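Local structure of cytochrome c-550-like protein (Thermosynechococcus elongatus, 4LJI) at residues Val62-Lys67 against Pro129-Glu134; Phe85-Lys90 against Val104-Leu109. The protein probably transfers electrons as a low-potential c-type cytochrome carrying one covalently bound heme c, and can partially replace cytochrome c-550. All coordinates share one frame; numbering follows the deposited sequence.

Both contacts belong to the cytochrome c-550 domain and touch the same heme c, but they lie on opposite sides of the chain's centre, with centres about 22 Å apart and nearest atoms about 7 Å from each other. Contact 1 begins at residues 62-67, leading into helix 66-70, and closes near the modelled C-terminus at 129-134. Both segments of contact 2 fall between these: 85-90 ends helix 79-87, and the loop residues 104-109 precede helix 111-127. That last helix therefore runs from one contact to the other. The contacts thus lie by the two axial ligands, joining heme-lining segments to the chain near His51 (contact 1) and near Cys101 (contact 2).

Contact 1: residues Val62-Lys67 against Pro129-Glu134; sequences VSLSLK and PGWGVE. With HEC (heme c), chain C.
Ser65 and Gly132 bring the two backbones within 4.3 Å, measured CA to CA, where the C-terminal tail passes the start of helix 66-70. The tail makes a type II beta turn, Gly130 to Val133, that packs against the heme-lining loop before this helix of the cytochrome c fold. Gly132 occupies its third position with positive phi, and its lack of a side chain allows the close approach to Ser65. Trp131 supplies the hydrogen bond of the contact: NE1 donates to Leu64 O at 2.8 Å with an N-H...O angle of 145°. The oxygen lies at the indole edge, in the ring plane, but the donor stands well above the plane of the carbonyl. With CG anti to the backbone N (chi1 180°), the indole extends off the turn toward Leu64, and it also touches Ala124 and Ala125 of helix 111-127. Leu64 crosses the indole obliquely, with both CB and CD1 4.0 Å from Trp131 CZ2. Leu64 CD2 packs 3.5 Å from C3A of the heme, so one leucine bridges the tail and the cofactor on the side of the axial ligand His51. Ser63 forms an ST turn, its OG accepting from Ser65 N at 3.0 Å; that hydroxyl is also hydrogen-bonded to Asp68. Ser65 is the N-cap of helix 66-70, through a bond from Asp68 N to its OG. The first helical amide, Leu66 N, donates to a water at 2.8 Å, and the same water makes a weak bond to Trp131 O. On the heme side, Ser63 O lies 2.6 Å from propionate oxygen O2A, a separation suggesting that the acid is protonated.

Contact 2: residues Phe85-Lys90 against Val104-Leu109; sequences FQRSPK and VSEDWL. With HEC (heme c), chain C.
Arg87 folds back from the end of helix 79-87 and inserts its guanidinium among the backbone carbonyls of residues 104-109. Arg87 NH1 and Arg87 NH2 both donate to Leu109 O, at 3.0 and 2.9 Å, an end-on grip on a single acceptor. Arg87 NH1 also donates to Val104 O at 2.8 Å, nearly straight at 162°, coming from above the plane of that carbonyl. Both carbonyl oxygens lie at the guanidinium edge, near its plane, which fixes the rotation of the group. The chain bends at chi2 (-65°), setting Arg87 CD 3.3 Å from Val104 O. Glu106 crosses Arg87 at about a right angle, and its CG covers the centre of one guanidinium face.

Beside this tight network is the buried part of the contact. Val104 N donates to Gln86 O, and Val104 CG2 packs 3.8 Å from Gln86 CG. Gln86 OE1 comes 3.2 Å from meso carbon CHB of the heme, while NE2 is hydrogen-bonded to Arg102 O. The loose side is the exposed carboxylate of Glu106: its OE1 stays 4.5 Å from Arg87 NH2, beyond a salt bridge and well out of the plane, so it can probably act on the guanidinium by charge alone.

The contact thus joins the two ends of the loop bearing axial ligand Cys101, which leaves helix 79-87 and returns at Val104. Leu114 of helix 111-127 touches Gln86, Arg87, Val104 and Leu109, so both segments pack on the start of that helix.

Contact 1: residues Val62-Lys67 against Pro129-Glu134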
loop_
_atom_site.group_PDB
_atom_site.type_symbol
_atom_site.label_atom_id
_atom_site.label_comp_id
_atom_site.label_asym_id
_atom_site.label_seq_id
_atom_site.Cartn_x
_atom_site.Cartn_y
_atom_site.Cartn_z
ATOM N N VAL A 62 1.082 -12.920 11.986
ATOM C CA VAL A 62 -0.286 -12.405 12.120
ATOM C C VAL A 62 -0.814 -11.951 10.739
ATOM O O VAL A 62 -0.925 -10.743 10.455
ATOM C CB VAL A 62 -0.380 -11.262 13.196
ATOM C CG1 VAL A 62 -1.814 -10.748 13.357
ATOM C CG2 VAL A 62 0.174 -11.751 14.536
ATOM N N SER A 63 -1.142 -12.929 9.887
ATOM C CA SER A 63 -1.547 -12.664 8.511
ATOM C C SER A 63 -3.060 -12.447 8.398
ATOM O O SER A 63 -3.767 -12.446 9.420
ATOM C CB SER A 63 -1.145 -13.831 7.603
ATOM O OG SER A 63 -2.021 -14.920 7.771
ATOM N N LEU A 64 -3.554 -12.283 7.166
ATOM C CA LEU A 64 -4.989 -12.166 6.931
ATOM C C LEU A 64 -5.609 -13.503 6.556
ATOM O O LEU A 64 -6.722 -13.562 6.017
ATOM C CB LEU A 64 -5.341 -11.044 5.937
ATOM C CG LEU A 64 -4.713 -9.685 6.225
ATOM C CD1 LEU A 64 -5.194 -8.639 5.194
ATOM C CD2 LEU A 64 -4.939 -9.225 7.675
ATOM N N SER A 65 -4.893 -14.599 6.845
ATOM C CA SER A 65 -5.464 -15.915 6.575
ATOM C C SER A 65 -6.648 -16.151 7.494
ATOM O O SER A 65 -6.682 -15.565 8.597
ATOM C CB SER A 65 -4.453 -17.048 6.763
ATOM O OG SER A 65 -4.048 -17.201 8.122
ATOM N N LEU A 66 -7.603 -16.998 7.089
ATOM C CA LEU A 66 -8.770 -17.267 7.943
ATOM C C LEU A 66 -8.336 -17.880 9.269
ATOM O O LEU A 66 -8.890 -17.568 10.316
ATOM C CB LEU A 66 -9.797 -18.165 7.254
ATOM C CG LEU A 66 -11.124 -18.236 8.007
ATOM C CD1 LEU A 66 -11.728 -16.830 8.158
ATOM C CD2 LEU A 66 -12.101 -19.218 7.340
ATOM N N LYS A 67 -7.323 -18.747 9.218
ATOM C CA LYS A 67 -6.754 -19.318 10.436
ATOM C C LYS A 67 -6.281 -18.242 11.420
ATOM O O LYS A 67 -6.604 -18.284 12.618
ATOM C CB LYS A 67 -5.562 -20.245 10.082
ATOM C CG LYS A 67 -4.662 -20.516 11.272
ATOM C CD LYS A 67 -3.484 -21.454 10.958
ATOM C CE LYS A 67 -2.678 -21.667 12.234
ATOM N NZ LYS A 67 -1.466 -22.524 12.052
ATOM N N PRO A 129 -7.775 -18.374 -3.666
ATOM C CA PRO A 129 -6.583 -19.229 -3.751
ATOM C C PRO A 129 -5.311 -18.527 -3.285
ATOM O O PRO A 129 -5.021 -17.423 -3.749
ATOM C CB PRO A 129 -6.493 -19.537 -5.247
ATOM C CG PRO A 129 -7.939 -19.566 -5.677
ATOM C CD PRO A 129 -8.574 -18.420 -4.904
ATOM N N GLY A 130 -4.604 -19.143 -2.340
ATOM C CA GLY A 130 -3.314 -18.659 -1.879
ATOM C C GLY A 130 -3.344 -17.556 -0.837
ATOM O O GLY A 130 -2.321 -17.235 -0.227
ATOM N N TRP A 131 -4.518 -16.973 -0.631
ATOM C CA TRP A 131 -4.637 -15.868 0.294
ATOM C C TRP A 131 -4.077 -16.214 1.659
ATOM O O TRP A 131 -4.489 -17.201 2.288
ATOM C CB TRP A 131 -6.095 -15.454 0.432
ATOM C CG TRP A 131 -6.336 -14.316 1.372
ATOM C CD1 TRP A 131 -6.535 -14.398 2.716
ATOM C CD2 TRP A 131 -6.455 -12.922 1.036
ATOM N NE1 TRP A 131 -6.767 -13.155 3.237
ATOM C CE2 TRP A 131 -6.723 -12.230 2.231
ATOM C CE3 TRP A 131 -6.358 -12.201 -0.153
ATOM C CZ2 TRP A 131 -6.918 -10.845 2.271
ATOM C CZ3 TRP A 131 -6.534 -10.820 -0.113
ATOM C CH2 TRP A 131 -6.803 -10.155 1.093
ATOM N N GLY A 132 -3.112 -15.419 2.097
ATOM C CA GLY A 132 -2.539 -15.566 3.423
ATOM C C GLY A 132 -1.559 -16.711 3.615
ATOM O O GLY A 132 -0.978 -16.860 4.694
ATOM N N VAL A 133 -1.365 -17.525 2.587
ATOM C CA VAL A 133 -0.386 -18.611 2.706
ATOM C C VAL A 133 0.958 -18.186 2.120
ATOM O O VAL A 133 1.253 -18.431 0.949
ATOM C CB VAL A 133 -0.859 -19.921 2.072
ATOM C CG1 VAL A 133 0.142 -21.024 2.377
ATOM C CG2 VAL A 133 -2.243 -20.304 2.601
ATOM N N GLU A 134 1.759 -17.533 2.958
ATOM C CA GLU A 134 3.029 -16.950 2.545
ATOM C C GLU A 134 4.086 -17.212 3.607
ATOM O O GLU A 134 4.235 -16.435 4.551
ATOM C CB GLU A 134 2.872 -15.440 2.344
HETATM FE FE HEC C . -2.884 -4.412 8.987
HETATM C CHA HEC C . -2.732 -6.851 11.425
HETATM C CHB HEC C . -6.172 -5.227 8.341
HETATM C CHC HEC C . -3.150 -1.733 6.721
HETATM C CHD HEC C . 0.434 -3.902 9.210
HETATM N NA HEC C . -4.178 -5.777 9.672
HETATM C C1A HEC C . -3.910 -6.654 10.723
HETATM C C2A HEC C . -5.099 -7.450 10.955
HETATM C C3A HEC C . -6.041 -6.993 10.086
HETATM C C4A HEC C . -5.514 -5.944 9.323
HETATM C CMA HEC C . -7.457 -7.494 9.977
HETATM C CAA HEC C . -5.276 -8.588 11.961
HETATM C CBA HEC C . -4.774 -9.930 11.369
HETATM C CGA HEC C . -4.933 -11.113 12.292
HETATM O O1A HEC C . -5.521 -11.017 13.406
HETATM O O2A HEC C . -4.469 -12.243 11.929
HETATM N NB HEC C . -4.363 -3.625 7.742
HETATM C C1B HEC C . -5.623 -4.097 7.692
HETATM C C2B HEC C . -6.358 -3.328 6.767
HETATM C C3B HEC C . -5.560 -2.307 6.312
HETATM C C4B HEC C . -4.253 -2.546 6.948
HETATM C CMB HEC C . -7.816 -3.537 6.424
HETATM C CAB HEC C . -5.889 -1.244 5.331
HETATM C CBB HEC C . -6.827 -0.353 5.829
HETATM N NC HEC C . -1.593 -3.063 8.112
HETATM C C1C HEC C . -1.914 -2.050 7.247
HETATM C C2C HEC C . -0.711 -1.470 6.826
HETATM C C3C HEC C . 0.311 -2.063 7.521
HETATM C C4C HEC C . -0.244 -3.075 8.353
HETATM C CMC HEC C . -0.593 -0.342 5.811
HETATM C CAC HEC C . 1.763 -1.752 7.330
HETATM C CBC HEC C . 2.251 -0.520 7.599
HETATM N ND HEC C . -1.461 -5.225 10.085
HETATM C C1D HEC C . -0.181 -4.826 10.064
HETATM C C2D HEC C . 0.579 -5.548 11.084
HETATM C C3D HEC C . -0.284 -6.383 11.695
HETATM C C4D HEC C . -1.568 -6.179 11.043
HETATM C CMD HEC C . 2.061 -5.396 11.368
HETATM C CAD HEC C . 0.031 -7.309 12.839
HETATM C CBD HEC C . -0.459 -6.605 14.122
HETATM C CGD HEC C . -0.201 -7.066 15.544
HETATM O O1D HEC C . -0.254 -8.275 15.896
HETATM O O2D HEC C . 0.043 -6.183 16.405
HETATM O O HOH W 1 -6.991 -17.832 4.463
#

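Contact 2: residues Phe85-Lys90 against Val104-Leu109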
loop_
_atom_site.group_PDB
_atom_site.type_symbol
_atom_site.label_atom_id
_atom_site.label_comp_id
_atom_site.label_asym_id
_atom_site.label_seq_id
_atom_site.Cartn_x
_atom_site.Cartn_y
_atom_site.Cartn_z
ATOM N N PHE A 85 -11.699 -3.600 14.686
ATOM C CA PHE A 85 -10.252 -3.738 14.702
ATOM C C PHE A 85 -9.664 -2.550 13.974
ATOM O O PHE A 85 -8.759 -1.886 14.472
ATOM C CB PHE A 85 -9.777 -5.042 14.049
ATOM C CG PHE A 85 -8.299 -5.131 13.948
ATOM C CD1 PHE A 85 -7.538 -5.524 15.048
ATOM C CD2 PHE A 85 -7.671 -4.783 12.766
ATOM C CE1 PHE A 85 -6.151 -5.574 14.952
ATOM C CE2 PHE A 85 -6.294 -4.833 12.650
ATOM C CZ PHE A 85 -5.536 -5.241 13.762
ATOM N N GLN A 86 -10.222 -2.241 12.816
ATOM C CA GLN A 86 -9.614 -1.212 11.990
ATOM C C GLN A 86 -9.756 0.173 12.608
ATOM O O GLN A 86 -8.937 1.065 12.369
ATOM C CB GLN A 86 -10.137 -1.258 10.562
ATOM C CG GLN A 86 -8.957 -1.059 9.585
ATOM C CD GLN A 86 -7.900 -2.105 9.779
ATOM O OE1 GLN A 86 -8.199 -3.285 9.823
ATOM N NE2 GLN A 86 -6.639 -1.684 9.889
ATOM N N ARG A 87 -10.802 0.351 13.409
ATOM C CA ARG A 87 -10.985 1.648 14.058
ATOM C C ARG A 87 -9.907 1.896 15.115
ATOM O O ARG A 87 -9.500 3.054 15.371
ATOM C CB ARG A 87 -12.382 1.711 14.664
ATOM C CG ARG A 87 -13.490 1.830 13.620
ATOM C CD ARG A 87 -13.409 3.132 12.859
ATOM N NE ARG A 87 -14.553 3.317 11.985
ATOM C CZ ARG A 87 -14.508 3.850 10.773
ATOM N NH1 ARG A 87 -13.352 4.264 10.244
ATOM N NH2 ARG A 87 -15.631 3.952 10.079
ATOM N N SER A 88 -9.463 0.818 15.746
ATOM C CA SER A 88 -8.452 0.889 16.798
ATOM C C SER A 88 -7.677 -0.419 16.845
ATOM O O SER A 88 -8.034 -1.316 17.598
ATOM C CB SER A 88 -9.114 1.118 18.159
ATOM O OG SER A 88 -8.123 1.334 19.158
ATOM N N PRO A 89 -6.618 -0.547 16.015
ATOM C CA PRO A 89 -5.935 -1.852 15.956
ATOM C C PRO A 89 -5.329 -2.318 17.275
ATOM O O PRO A 89 -4.750 -1.517 18.016
ATOM C CB PRO A 89 -4.853 -1.627 14.882
ATOM C CG PRO A 89 -5.471 -0.582 13.979
ATOM C CD PRO A 89 -6.188 0.352 14.929
ATOM N N LYS A 90 -5.488 -3.602 17.587
ATOM C CA LYS A 90 -5.010 -4.159 18.825
ATOM C C LYS A 90 -3.943 -5.226 18.590
ATOM O O LYS A 90 -3.745 -5.697 17.450
ATOM C CB LYS A 90 -6.182 -4.797 19.598
ATOM C CG LYS A 90 -7.326 -3.845 20.001
ATOM C CD LYS A 90 -6.929 -2.983 21.194
ATOM C CE LYS A 90 -8.042 -2.006 21.519
ATOM N NZ LYS A 90 -8.027 -0.911 20.523
ATOM N N VAL A 104 -7.910 3.375 10.953
ATOM C CA VAL A 104 -8.701 4.063 9.960
ATOM C C VAL A 104 -9.802 4.856 10.685
ATOM O O VAL A 104 -10.708 4.287 11.279
ATOM C CB VAL A 104 -9.309 3.105 8.956
ATOM C CG1 VAL A 104 -10.184 3.846 7.990
ATOM C CG2 VAL A 104 -8.202 2.397 8.172
ATOM N N SER A 105 -9.673 6.178 10.623
ATOM C CA SER A 105 -10.543 7.105 11.318
ATOM C C SER A 105 -11.819 7.203 10.533
ATOM O O SER A 105 -11.864 6.859 9.369
ATOM C CB SER A 105 -9.902 8.486 11.347
ATOM O OG SER A 105 -10.173 9.178 10.121
ATOM N N GLU A 106 -12.886 7.702 11.157
ATOM C CA GLU A 106 -14.134 7.806 10.419
ATOM C C GLU A 106 -14.069 8.898 9.375
ATOM O O GLU A 106 -14.896 8.965 8.475
ATOM C CB GLU A 106 -15.288 8.080 11.366
ATOM C CG GLU A 106 -15.621 6.904 12.250
ATOM C CD GLU A 106 -16.954 7.086 12.948
ATOM O OE1 GLU A 106 -18.003 7.119 12.261
ATOM O OE2 GLU A 106 -16.963 7.189 14.192
ATOM N N ASP A 107 -13.093 9.776 9.533
ATOM C CA ASP A 107 -12.860 10.863 8.602
ATOM C C ASP A 107 -12.179 10.314 7.349
ATOM O O ASP A 107 -12.195 10.936 6.284
ATOM C CB ASP A 107 -11.995 11.915 9.283
ATOM C CG ASP A 107 -12.477 12.225 10.692
ATOM O OD1 ASP A 107 -13.433 13.029 10.849
ATOM O OD2 ASP A 107 -11.916 11.639 11.647
ATOM N N TRP A 108 -11.599 9.131 7.485
ATOM C CA TRP A 108 -10.927 8.478 6.366
ATOM C C TRP A 108 -11.901 7.531 5.661
ATOM O O TRP A 108 -12.188 7.692 4.475
ATOM C CB TRP A 108 -9.684 7.749 6.874
ATOM C CG TRP A 108 -8.739 7.280 5.797
ATOM C CD1 TRP A 108 -8.783 6.092 5.142
ATOM C CD2 TRP A 108 -7.606 7.986 5.272
ATOM N NE1 TRP A 108 -7.755 6.006 4.233
ATOM C CE2 TRP A 108 -7.018 7.161 4.291
ATOM C CE3 TRP A 108 -7.030 9.236 5.535
ATOM C CZ2 TRP A 108 -5.879 7.542 3.572
ATOM C CZ3 TRP A 108 -5.893 9.616 4.813
ATOM C CH2 TRP A 108 -5.338 8.769 3.845
ATOM N N LEU A 109 -12.424 6.553 6.393
ATOM C CA LEU A 109 -13.434 5.656 5.844
ATOM C C LEU A 109 -14.716 5.631 6.681
ATOM O O LEU A 109 -14.658 5.533 7.894
ATOM C CB LEU A 109 -12.855 4.246 5.715
ATOM C CG LEU A 109 -11.736 4.187 4.678
ATOM C CD1 LEU A 109 -11.104 2.806 4.652
ATOM C CD2 LEU A 109 -12.301 4.556 3.331
HETATM FE FE HEC C . -2.884 -4.412 8.987
HETATM C CHA HEC C . -2.732 -6.851 11.425
HETATM C CHB HEC C . -6.172 -5.227 8.341
HETATM C CHC HEC C . -3.150 -1.733 6.721
HETATM C CHD HEC C . 0.434 -3.902 9.210
HETATM N NA HEC C . -4.178 -5.777 9.672
HETATM C C1A HEC C . -3.910 -6.654 10.723
HETATM C C2A HEC C . -5.099 -7.450 10.955
HETATM C C3A HEC C . -6.041 -6.993 10.086
HETATM C C4A HEC C . -5.514 -5.944 9.323
HETATM C CMA HEC C . -7.457 -7.494 9.977
HETATM C CAA HEC C . -5.276 -8.588 11.961
HETATM C CBA HEC C . -4.774 -9.930 11.369
HETATM C CGA HEC C . -4.933 -11.113 12.292
HETATM O O1A HEC C . -5.521 -11.017 13.406
HETATM O O2A HEC C . -4.469 -12.243 11.929
HETATM N NB HEC C . -4.363 -3.625 7.742
HETATM C C1B HEC C . -5.623 -4.097 7.692
HETATM C C2B HEC C . -6.358 -3.328 6.767
HETATM C C3B HEC C . -5.560 -2.307 6.312
HETATM C C4B HEC C . -4.253 -2.546 6.948
HETATM C CMB HEC C . -7.816 -3.537 6.424
HETATM C CAB HEC C . -5.889 -1.244 5.331
HETATM C CBB HEC C . -6.827 -0.353 5.829
HETATM N NC HEC C . -1.593 -3.063 8.112
HETATM C C1C HEC C . -1.914 -2.050 7.247
HETATM C C2C HEC C . -0.711 -1.470 6.826
HETATM C C3C HEC C . 0.311 -2.063 7.521
HETATM C C4C HEC C . -0.244 -3.075 8.353
HETATM C CMC HEC C . -0.593 -0.342 5.811
HETATM C CAC HEC C . 1.763 -1.752 7.330
HETATM C CBC HEC C . 2.251 -0.520 7.599
HETATM N ND HEC C . -1.461 -5.225 10.085
HETATM C C1D HEC C . -0.181 -4.826 10.064
HETATM C C2D HEC C . 0.579 -5.548 11.084
HETATM C C3D HEC C . -0.284 -6.383 11.695
HETATM C C4D HEC C . -1.568 -6.179 11.043
HETATM C CMD HEC C . 2.061 -5.396 11.368
HETATM C CAD HEC C . 0.031 -7.309 12.839
HETATM C CBD HEC C . -0.459 -6.605 14.122
HETATM C CGD HEC C . -0.201 -7.066 15.544
HETATM O O1D HEC C . -0.254 -8.275 15.896
HETATM O O2D HEC C . 0.043 -6.183 16.405
#